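Local atomic coordinates of G-protein alpha subunit Galpha7 (Naegleria fowleri, PDB entry 6NE6), a protein that probably binds and hydrolyses GTP as the alpha subunit of a heterotrimeric G protein, passing signals from membrane receptors into the cell. Residues Ile106-Trp110 / Phe135-Asp139; Glu128-Tyr134 / Glu151-Arg157; Ser207-Gln211 / Ser261-Thr266. All blocks are in the same frame, centred on the assembly; numbering follows the deposited sequence.

Contact 1: residues Ile106-Trp110 / Phe135-Asp139. With EDO (1,2-ethanediol), chain G.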
loop_
_atom_site.group_PDB
_atom_site.type_symbol
_atom_site.label_atom_id
_atom_site.label_comp_id
_atom_site.label_asym_id
_atom_site.label_seq_id
_atom_site.Cartn_x
_atom_site.Cartn_y
_atom_site.Cartn_z
ATOM N N ILE A 106 6.500 5.199 -23.361
ATOM C CA ILE A 106 5.508 5.248 -22.293
ATOM C C ILE A 106 5.140 6.692 -21.980
ATOM O O ILE A 106 3.965 7.011 -21.777
ATOM C CB ILE A 106 6.020 4.497 -21.053
ATOM C CG1 ILE A 106 6.135 2.997 -21.366
ATOM C CG2 ILE A 106 5.094 4.751 -19.852
ATOM C CD1 ILE A 106 6.892 2.185 -20.305
ATOM N N ALA A 107 6.136 7.589 -21.942
ATOM C CA ALA A 107 5.849 9.004 -21.700
ATOM C C ALA A 107 4.966 9.591 -22.794
ATOM O O ALA A 107 4.083 10.416 -22.518
ATOM C CB ALA A 107 7.148 9.797 -21.587
ATOM N N GLU A 108 5.193 9.190 -24.047
ATOM C CA GLU A 108 4.331 9.681 -25.112
ATOM C C GLU A 108 2.911 9.139 -24.953
ATOM O O GLU A 108 1.932 9.884 -25.112
ATOM C CB GLU A 108 4.932 9.322 -26.477
ATOM C CG GLU A 108 4.323 10.050 -27.658
ATOM C CD GLU A 108 4.490 11.572 -27.612
ATOM O OE1 GLU A 108 5.547 12.086 -27.151
ATOM O OE2 GLU A 108 3.552 12.265 -28.042
ATOM N N LEU A 109 2.770 7.850 -24.624
ATOM C CA LEU A 109 1.430 7.296 -24.420
ATOM C C LEU A 109 0.724 7.909 -23.216
ATOM O O LEU A 109 -0.511 7.948 -23.175
ATOM C CB LEU A 109 1.493 5.779 -24.249
ATOM C CG LEU A 109 1.200 4.888 -25.448
ATOM C CD1 LEU A 109 0.936 3.468 -24.950
ATOM C CD2 LEU A 109 0.020 5.390 -26.269
ATOM N N TRP A 110 1.476 8.360 -22.212
ATOM C CA TRP A 110 0.843 9.010 -21.069
ATOM C C TRP A 110 0.153 10.320 -21.451
ATOM O O TRP A 110 -0.649 10.833 -20.659
ATOM C CB TRP A 110 1.919 9.206 -19.994
ATOM C CG TRP A 110 1.542 9.845 -18.673
ATOM C CD1 TRP A 110 2.211 10.858 -18.061
ATOM C CD2 TRP A 110 0.468 9.481 -17.782
ATOM N NE1 TRP A 110 1.619 11.168 -16.859
ATOM C CE2 TRP A 110 0.549 10.338 -16.663
ATOM C CE3 TRP A 110 -0.553 8.524 -17.824
ATOM C CZ2 TRP A 110 -0.351 10.270 -15.589
ATOM C CZ3 TRP A 110 -1.456 8.459 -16.758
ATOM C CH2 TRP A 110 -1.342 9.332 -15.658
ATOM N N PHE A 135 4.672 7.819 -13.842
ATOM C CA PHE A 135 4.523 8.373 -15.185
ATOM C C PHE A 135 4.935 9.841 -15.225
ATOM O O PHE A 135 5.594 10.292 -16.175
ATOM C CB PHE A 135 3.075 8.259 -15.667
ATOM C CG PHE A 135 2.603 6.857 -15.981
ATOM C CD1 PHE A 135 3.435 5.911 -16.559
ATOM C CD2 PHE A 135 1.272 6.514 -15.736
ATOM C CE1 PHE A 135 2.947 4.634 -16.871
ATOM C CE2 PHE A 135 0.785 5.250 -16.045
ATOM C CZ PHE A 135 1.612 4.312 -16.618
ATOM N N ASP A 136 4.547 10.607 -14.202
ATOM C CA ASP A 136 4.856 12.035 -14.207
ATOM C C ASP A 136 6.331 12.314 -13.967
ATOM O O ASP A 136 6.778 13.437 -14.225
ATOM C CB ASP A 136 4.045 12.772 -13.139
ATOM C CG ASP A 136 2.597 12.976 -13.538
ATOM O OD1 ASP A 136 2.286 12.934 -14.754
ATOM O OD2 ASP A 136 1.777 13.209 -12.622
ATOM N N ASN A 137 7.084 11.343 -13.439
ATOM C CA ASN A 137 8.512 11.519 -13.200
ATOM C C ASN A 137 9.375 10.770 -14.209
ATOM O O ASN A 137 10.544 10.479 -13.927
ATOM C CB ASN A 137 8.868 11.090 -11.773
ATOM C CG ASN A 137 8.388 12.092 -10.744
ATOM O OD1 ASN A 137 8.995 13.149 -10.566
ATOM N ND2 ASN A 137 7.275 11.788 -10.093
ATOM N N LEU A 138 8.841 10.483 -15.396
ATOM C CA LEU A 138 9.616 9.706 -16.357
ATOM C C LEU A 138 10.820 10.462 -16.913
ATOM O O LEU A 138 11.748 9.819 -17.412
ATOM C CB LEU A 138 8.712 9.220 -17.488
ATOM C CG LEU A 138 7.947 7.920 -17.225
ATOM C CD1 LEU A 138 6.946 7.663 -18.346
ATOM C CD2 LEU A 138 8.914 6.739 -17.090
ATOM N N ASP A 139 10.843 11.802 -16.841
ATOM C CA ASP A 139 12.037 12.521 -17.280
ATOM C C ASP A 139 13.255 12.088 -16.479
ATOM O O ASP A 139 14.343 11.903 -17.038
ATOM C CB ASP A 139 11.830 14.033 -17.160
ATOM C CG ASP A 139 10.920 14.581 -18.239
ATOM O OD1 ASP A 139 10.889 13.997 -19.343
ATOM O OD2 ASP A 139 10.235 15.595 -17.981
HETATM C C1 EDO G . 10.747 11.113 -21.523
HETATM O O1 EDO G . 10.688 11.199 -22.961
HETATM C C2 EDO G . 10.936 9.662 -21.081
HETATM O O2 EDO G . 12.113 9.525 -20.266
#
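Two parts of the helical region of this G alpha subunit meet here. Residues 106-110 lie on the last part of helix 100-109 and the chain just after it. Residues 135-139 span the junction between helices 131-136 and 138-141, with Asn137 breaking the helical path. Trp110 buries the most surface. Its chi1 is t (-179°), and one face of the indole meets Phe135 CB. The backbone position puts this CB 3.4 Å from the centroid of the Trp110 five-membered ring and 8° off the normal, a CH-pi contact. Phe135 chi1 is m (-70°), which sets its ring obliquely to the six-membered ring of Trp110, with centroids 4.6 Å apart and planes at 38°. Asp136 also uses m (-76°). Its CB points sideways, but the carboxylate comes round to the indole edge, where Trp110 NE1 donates to Asp136 OD1 at 2.8 Å. Away from the indole bond, Ile106 (m, t) packs on Leu138 (m, t). Ile106 CG2 is 3.7 Å from Phe135 CE1 and 3.8 Å from Leu138 CD1. The same Leu138 CD1 reaches Ala107 CB at 3.9 Å. An ethanediol, probably from the crystallisation liquor, donates from O2 to Leu138 O at 2.9 Å. Helix 39-66 covers Phe135 through Ile53, Asn56 and Leu60, and Ile83 of helix 74-89 packs on Ile106. The chemistry is that of a mostly apolar helix-helix joint, with one directional indole-carboxylate bond orienting the Trp110 ring beside the exposed Asp136.

Contact 2: residues Glu128-Tyr134 / Glu151-Arg157; sequences EDSASYY and EDVVRAR
Segments 128-134 and 151-157 run in opposite chain directions, with CA pairs Tyr134-Asp152 at 7.8 Å, Ser130-Arg155 at 6.0 Å and Glu128-Arg157 at 8.1 Å. The first starts with a type I turn, Glu128 to Ala131, then enters a helix. The second begins in helix 150-154 and is extended at Ala156 and Arg157. Glu151 (t, t) places OE2 3.1 Å from Arg155 NE, a salt bridge within the segment. Asp152 (m) accepts at OD1 from Tyr133 OH, 2.7 Å, and its OD2 pairs with Tyr146 and Arg140. Tyr134 (m) donates from OH to Asp152 O at 2.6 Å. The Arg155 guanidinium (m, t, t, chi4 -100°) lies flat on the Tyr133 ring (chi1 t), centres 4.5 Å apart and planes at 10°; Arg155 CD is 3.4 Å from the ring centroid, a CH-pi contact. Arg155 O is 3.1 Å from Ser130 OG. Ala156 CB is 3.3 Å from Tyr134 OH. Arg157 (t, t, p) forms a two-pronged salt bridge: NE to Glu128 OE1 2.8 Å, NH2 to Glu128 OE2 2.9 Å. A water joins Glu128 OE1 and Arg157 N, each at 3.1 Å. Arg157 is probably the first-switch arginine of G alpha proteins; its NH1 bonds Gly18 O of the likely P-loop. Thus one salt bridge, Glu128-Arg157, joins the segments at one end; tyrosine hydroxyls and the Arg155-Tyr133 stack hold the other.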
loop_
_atom_site.group_PDB
_atom_site.type_symbol
_atom_site.label_atom_id
_atom_site.label_comp_id
_atom_site.label_asym_id
_atom_site.label_seq_id
_atom_site.Cartn_x
_atom_site.Cartn_y
_atom_site.Cartn_z
ATOM N N GLU A 128 -1.825 0.503 -10.032
ATOM C CA GLU A 128 -1.191 0.802 -8.753
ATOM C C GLU A 128 -1.493 2.233 -8.332
ATOM O O GLU A 128 -1.634 3.129 -9.170
ATOM C CB GLU A 128 0.326 0.609 -8.841
ATOM C CG GLU A 128 0.746 -0.813 -9.172
ATOM C CD GLU A 128 0.480 -1.777 -8.027
ATOM O OE1 GLU A 128 0.662 -1.370 -6.860
ATOM O OE2 GLU A 128 0.086 -2.931 -8.296
ATOM N N ASP A 129 -1.561 2.454 -7.010
ATOM C CA ASP A 129 -1.762 3.813 -6.503
ATOM C C ASP A 129 -0.693 4.774 -7.022
ATOM O O ASP A 129 -0.983 5.944 -7.292
ATOM C CB ASP A 129 -1.755 3.838 -4.970
ATOM C CG ASP A 129 -3.007 3.242 -4.360
ATOM O OD1 ASP A 129 -3.993 2.995 -5.084
ATOM O OD2 ASP A 129 -2.994 3.033 -3.135
ATOM N N SER A 130 0.547 4.298 -7.156
ATOM C CA SER A 130 1.685 5.125 -7.535
ATOM C C SER A 130 1.825 5.310 -9.041
ATOM O O SER A 130 2.820 5.888 -9.471
ATOM C CB SER A 130 2.987 4.522 -6.985
ATOM O OG SER A 130 3.130 3.168 -7.395
ATOM N N ALA A 131 0.866 4.852 -9.847
ATOM C CA ALA A 131 1.060 4.872 -11.296
ATOM C C ALA A 131 1.309 6.282 -11.824
ATOM O O ALA A 131 2.243 6.496 -12.604
ATOM C CB ALA A 131 -0.134 4.233 -11.996
ATOM N N SER A 132 0.477 7.260 -11.435
ATOM C CA SER A 132 0.668 8.597 -11.989
ATOM C C SER A 132 1.979 9.215 -11.518
ATOM O O SER A 132 2.621 9.939 -12.287
ATOM C CB SER A 132 -0.513 9.510 -11.640
ATOM O OG SER A 132 -0.521 9.845 -10.265
ATOM N N TYR A 133 2.389 8.935 -10.283
ATOM C CA TYR A 133 3.671 9.416 -9.787
ATOM C C TYR A 133 4.806 8.973 -10.701
ATOM O O TYR A 133 5.642 9.785 -11.120
ATOM C CB TYR A 133 3.892 8.903 -8.359
ATOM C CG TYR A 133 5.311 9.128 -7.868
ATOM C CD1 TYR A 133 5.675 10.307 -7.231
ATOM C CD2 TYR A 133 6.288 8.154 -8.057
ATOM C CE1 TYR A 133 6.982 10.509 -6.795
ATOM C CE2 TYR A 133 7.588 8.346 -7.627
ATOM C CZ TYR A 133 7.930 9.522 -6.997
ATOM O OH TYR A 133 9.222 9.707 -6.570
ATOM N N TYR A 134 4.858 7.678 -11.023
ATOM C CA TYR A 134 5.967 7.216 -11.849
ATOM C C TYR A 134 5.875 7.801 -13.256
ATOM O O TYR A 134 6.882 8.274 -13.805
ATOM C CB TYR A 134 6.013 5.684 -11.881
ATOM C CG TYR A 134 6.429 5.030 -10.574
ATOM C CD1 TYR A 134 7.591 5.423 -9.904
ATOM C CD2 TYR A 134 5.658 4.022 -10.013
ATOM C CE1 TYR A 134 7.977 4.815 -8.711
ATOM C CE2 TYR A 134 6.030 3.412 -8.828
ATOM C CZ TYR A 134 7.191 3.807 -8.185
ATOM O OH TYR A 134 7.563 3.201 -6.993
ATOM N N GLU A 151 11.895 8.266 -2.421
ATOM C CA GLU A 151 10.449 8.268 -2.618
ATOM C C GLU A 151 10.026 7.218 -3.644
ATOM O O GLU A 151 8.976 6.576 -3.489
ATOM C CB GLU A 151 9.978 9.663 -3.042
ATOM C CG GLU A 151 8.468 9.750 -3.234
ATOM C CD GLU A 151 7.984 11.158 -3.505
ATOM O OE1 GLU A 151 8.836 12.049 -3.697
ATOM O OE2 GLU A 151 6.750 11.369 -3.525
ATOM N N ASP A 152 10.839 7.006 -4.683
ATOM C CA ASP A 152 10.556 5.931 -5.639
ATOM C C ASP A 152 10.383 4.590 -4.939
ATOM O O ASP A 152 9.487 3.811 -5.282
ATOM C CB ASP A 152 11.679 5.796 -6.665
ATOM C CG ASP A 152 11.765 6.968 -7.628
ATOM O OD1 ASP A 152 10.883 7.872 -7.649
ATOM O OD2 ASP A 152 12.759 6.970 -8.380
ATOM N N VAL A 153 11.246 4.302 -3.959
ATOM C CA VAL A 153 11.222 3.002 -3.291
ATOM C C VAL A 153 10.013 2.895 -2.364
ATOM O O VAL A 153 9.333 1.863 -2.322
ATOM C CB VAL A 153 12.537 2.761 -2.529
ATOM C CG1 VAL A 153 12.441 1.458 -1.701
ATOM C CG2 VAL A 153 13.727 2.692 -3.495
ATOM N N VAL A 154 9.733 3.953 -1.610
ATOM C CA VAL A 154 8.579 3.969 -0.711
ATOM C C VAL A 154 7.297 3.707 -1.488
ATOM O O VAL A 154 6.396 3.011 -1.014
ATOM C CB VAL A 154 8.522 5.310 0.039
ATOM C CG1 VAL A 154 7.220 5.459 0.841
ATOM C CG2 VAL A 154 9.733 5.455 0.961
ATOM N N ARG A 155 7.207 4.240 -2.702
ATOM C CA ARG A 155 5.992 4.106 -3.496
ATOM C C ARG A 155 5.897 2.792 -4.266
ATOM O O ARG A 155 4.845 2.517 -4.850
ATOM C CB ARG A 155 5.896 5.282 -4.466
ATOM C CG ARG A 155 5.527 6.583 -3.784
ATOM C CD ARG A 155 5.236 7.636 -4.810
ATOM N NE ARG A 155 4.892 8.930 -4.233
ATOM C CZ ARG A 155 3.651 9.392 -4.111
ATOM N NH1 ARG A 155 2.620 8.663 -4.519
ATOM N NH2 ARG A 155 3.445 10.595 -3.601
ATOM N N ALA A 156 6.948 1.982 -4.285
ATOM C CA ALA A 156 6.951 0.734 -5.038
ATOM C C ALA A 156 6.404 -0.389 -4.169
ATOM O O ALA A 156 6.990 -0.718 -3.134
ATOM C CB ALA A 156 8.362 0.390 -5.499
ATOM N N ARG A 157 5.310 -1.004 -4.612
ATOM C CA ARG A 157 4.642 -2.050 -3.831
ATOM C C ARG A 157 5.341 -3.376 -4.113
ATOM O O ARG A 157 5.006 -4.091 -5.051
ATOM C CB ARG A 157 3.159 -2.103 -4.179
ATOM C CG ARG A 157 2.300 -2.950 -3.224
ATOM C CD ARG A 157 0.831 -2.879 -3.588
ATOM N NE ARG A 157 0.568 -3.438 -4.910
ATOM C CZ ARG A 157 0.323 -4.722 -5.132
ATOM N NH1 ARG A 157 0.293 -5.572 -4.106
ATOM N NH2 ARG A 157 0.109 -5.153 -6.368
HETATM O O HOH W 1 3.371 0.080 -6.710
#

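Contact 3: residues Ser207-Gln211 / Ser261-Thr266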
loop_
_atom_site.group_PDB
_atom_site.type_symbol
_atom_site.label_atom_id
_atom_site.label_comp_id
_atom_site.label_asym_id
_atom_site.label_seq_id
_atom_site.Cartn_x
_atom_site.Cartn_y
_atom_site.Cartn_z
ATOM N N SER A 207 -9.085 4.058 0.974
ATOM C CA SER A 207 -9.344 4.540 -0.375
ATOM C C SER A 207 -9.917 3.468 -1.291
ATOM O O SER A 207 -10.319 3.810 -2.412
ATOM C CB SER A 207 -8.062 5.101 -0.990
ATOM O OG SER A 207 -7.057 4.101 -1.036
ATOM N N GLU A 208 -9.973 2.203 -0.845
ATOM C CA GLU A 208 -10.384 1.095 -1.713
ATOM C C GLU A 208 -11.902 0.944 -1.802
ATOM O O GLU A 208 -12.369 -0.053 -2.369
ATOM C CB GLU A 208 -9.767 -0.228 -1.235
ATOM C CG GLU A 208 -10.331 -0.744 0.081
ATOM C CD GLU A 208 -9.678 -2.026 0.562
ATOM O OE1 GLU A 208 -8.715 -2.502 -0.078
ATOM O OE2 GLU A 208 -10.151 -2.561 1.589
ATOM N N PHE A 209 -12.673 1.907 -1.274
ATOM C CA PHE A 209 -14.125 1.758 -1.244
ATOM C C PHE A 209 -14.733 1.651 -2.642
ATOM O O PHE A 209 -15.841 1.127 -2.779
ATOM C CB PHE A 209 -14.769 2.929 -0.480
ATOM C CG PHE A 209 -14.718 4.254 -1.199
ATOM C CD1 PHE A 209 -13.665 5.134 -0.984
ATOM C CD2 PHE A 209 -15.740 4.641 -2.080
ATOM C CE1 PHE A 209 -13.613 6.362 -1.628
ATOM C CE2 PHE A 209 -15.700 5.868 -2.726
ATOM C CZ PHE A 209 -14.643 6.735 -2.508
ATOM N N ASP A 210 -14.048 2.141 -3.671
ATOM C CA ASP A 210 -14.606 2.142 -5.023
ATOM C C ASP A 210 -13.816 1.237 -5.962
ATOM O O ASP A 210 -13.874 1.411 -7.181
ATOM C CB ASP A 210 -14.708 3.571 -5.578
ATOM C CG ASP A 210 -13.350 4.259 -5.722
ATOM O OD1 ASP A 210 -12.321 3.641 -5.395
ATOM O OD2 ASP A 210 -13.302 5.428 -6.170
ATOM N N GLN A 211 -13.113 0.239 -5.419
ATOM C CA GLN A 211 -12.282 -0.642 -6.228
ATOM C C GLN A 211 -12.752 -2.084 -6.136
ATOM O O GLN A 211 -13.369 -2.492 -5.154
ATOM C CB GLN A 211 -10.821 -0.575 -5.791
ATOM C CG GLN A 211 -10.144 0.727 -6.134
ATOM C CD GLN A 211 -8.829 0.865 -5.408
ATOM O OE1 GLN A 211 -8.685 1.703 -4.531
ATOM N NE2 GLN A 211 -7.858 0.026 -5.766
ATOM N N SER A 261 -16.112 10.659 -6.370
ATOM C CA SER A 261 -16.399 9.238 -6.194
ATOM C C SER A 261 -17.256 9.067 -4.945
ATOM O O SER A 261 -16.815 9.405 -3.843
ATOM C CB SER A 261 -15.106 8.427 -6.074
ATOM O OG SER A 261 -15.411 7.026 -6.083
ATOM N N ARG A 262 -18.475 8.551 -5.110
ATOM C CA ARG A 262 -19.481 8.602 -4.050
ATOM C C ARG A 262 -19.450 7.332 -3.213
ATOM O O ARG A 262 -19.538 6.226 -3.751
ATOM C CB ARG A 262 -20.878 8.784 -4.647
ATOM C CG ARG A 262 -21.021 10.004 -5.552
ATOM C CD ARG A 262 -22.427 10.101 -6.135
ATOM N NE ARG A 262 -23.445 10.180 -5.094
ATOM C CZ ARG A 262 -24.379 9.255 -4.877
ATOM N NH1 ARG A 262 -24.443 8.169 -5.643
ATOM N NH2 ARG A 262 -25.259 9.420 -3.898
ATOM N N LEU A 263 -19.343 7.493 -1.894
ATOM C CA LEU A 263 -19.345 6.318 -1.027
ATOM C C LEU A 263 -20.642 5.531 -1.184
ATOM O O LEU A 263 -20.631 4.295 -1.159
ATOM C CB LEU A 263 -19.150 6.739 0.426
ATOM C CG LEU A 263 -19.052 5.609 1.442
ATOM C CD1 LEU A 263 -17.850 4.722 1.098
ATOM C CD2 LEU A 263 -18.916 6.202 2.854
ATOM N N ALA A 264 -21.764 6.233 -1.377
ATOM C CA ALA A 264 -23.073 5.592 -1.461
ATOM C C ALA A 264 -23.222 4.695 -2.684
ATOM O O ALA A 264 -24.137 3.860 -2.712
ATOM C CB ALA A 264 -24.181 6.646 -1.465
ATOM N N ASP A 265 -22.369 4.859 -3.699
ATOM C CA ASP A 265 -22.394 3.957 -4.843
ATOM C C ASP A 265 -21.854 2.577 -4.502
ATOM O O ASP A 265 -22.107 1.628 -5.251
ATOM C CB ASP A 265 -21.612 4.556 -6.016
ATOM C CG ASP A 265 -22.415 5.598 -6.777
ATOM O OD1 ASP A 265 -23.663 5.555 -6.711
ATOM O OD2 ASP A 265 -21.809 6.458 -7.449
ATOM N N THR A 266 -21.103 2.451 -3.407
ATOM C CA THR A 266 -20.704 1.169 -2.838
ATOM C C THR A 266 -21.554 0.759 -1.645
ATOM O O THR A 266 -21.935 -0.407 -1.534
ATOM C CB THR A 266 -19.244 1.207 -2.382
ATOM O OG1 THR A 266 -18.409 1.608 -3.474
ATOM C CG2 THR A 266 -18.817 -0.178 -1.871
#
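Phe209 buries the most surface, 102 Å², followed by Ser261 and Thr266. Its CA-to-CB bond points toward the second loop, and with chi1 p (71°) the ring edge meets Arg262 O and Thr266 OG1. Phe209 CD2 lies 3.8 Å from Leu263 CD1, and Phe209 CE2 is 3.6 Å from Ser261 OG. Two hydroxyls then fasten the loops. Ser261 OG donates to Asp210 OD2 at 2.6 Å, and Thr266 OG1 donates to Phe209 O at 2.7 Å. The CA atoms of Asp210 and Thr266, 6.6 Å apart, are the nearest CA pair of the two segments. The other carboxylate oxygen, Asp210 OD1, pairs with Lys256. This is a loop-to-loop contact in the Ras-like part of a G alpha fold, with Phe209 packed beside a serine-aspartate bond and a threonine bond to a main-chain carbonyl. The first loop follows strand 199-205 and leads to helix 221-235, whose Met222 touches Phe209. The second runs from helix 250-258, where Ile257 also meets Phe209, to helix 277-291, whose Ala280, Phe283 and Ile284 pack on Leu263.

Overall arrangement
Contacts 1 and 2 are neighbours. Both use helix 131-136, their centres are 13 Å apart, and Trp110 CZ2 packs on Ser132 CB at 4.0 Å. Their segments alternate along the chain. Contact 1 lies within the helical region, while contact 2 lies between contact 1 and the probable nucleotide site. Contact 3 comes later in the chain. Its centre is 22 Å from that of contact 2 and 28 Å from that of contact 1, and its nearest atoms are about 5 and 14 Å away. Lys249 bridges the gap: it pairs with Asp129 of contact 2 and touches Ser207 of contact 3.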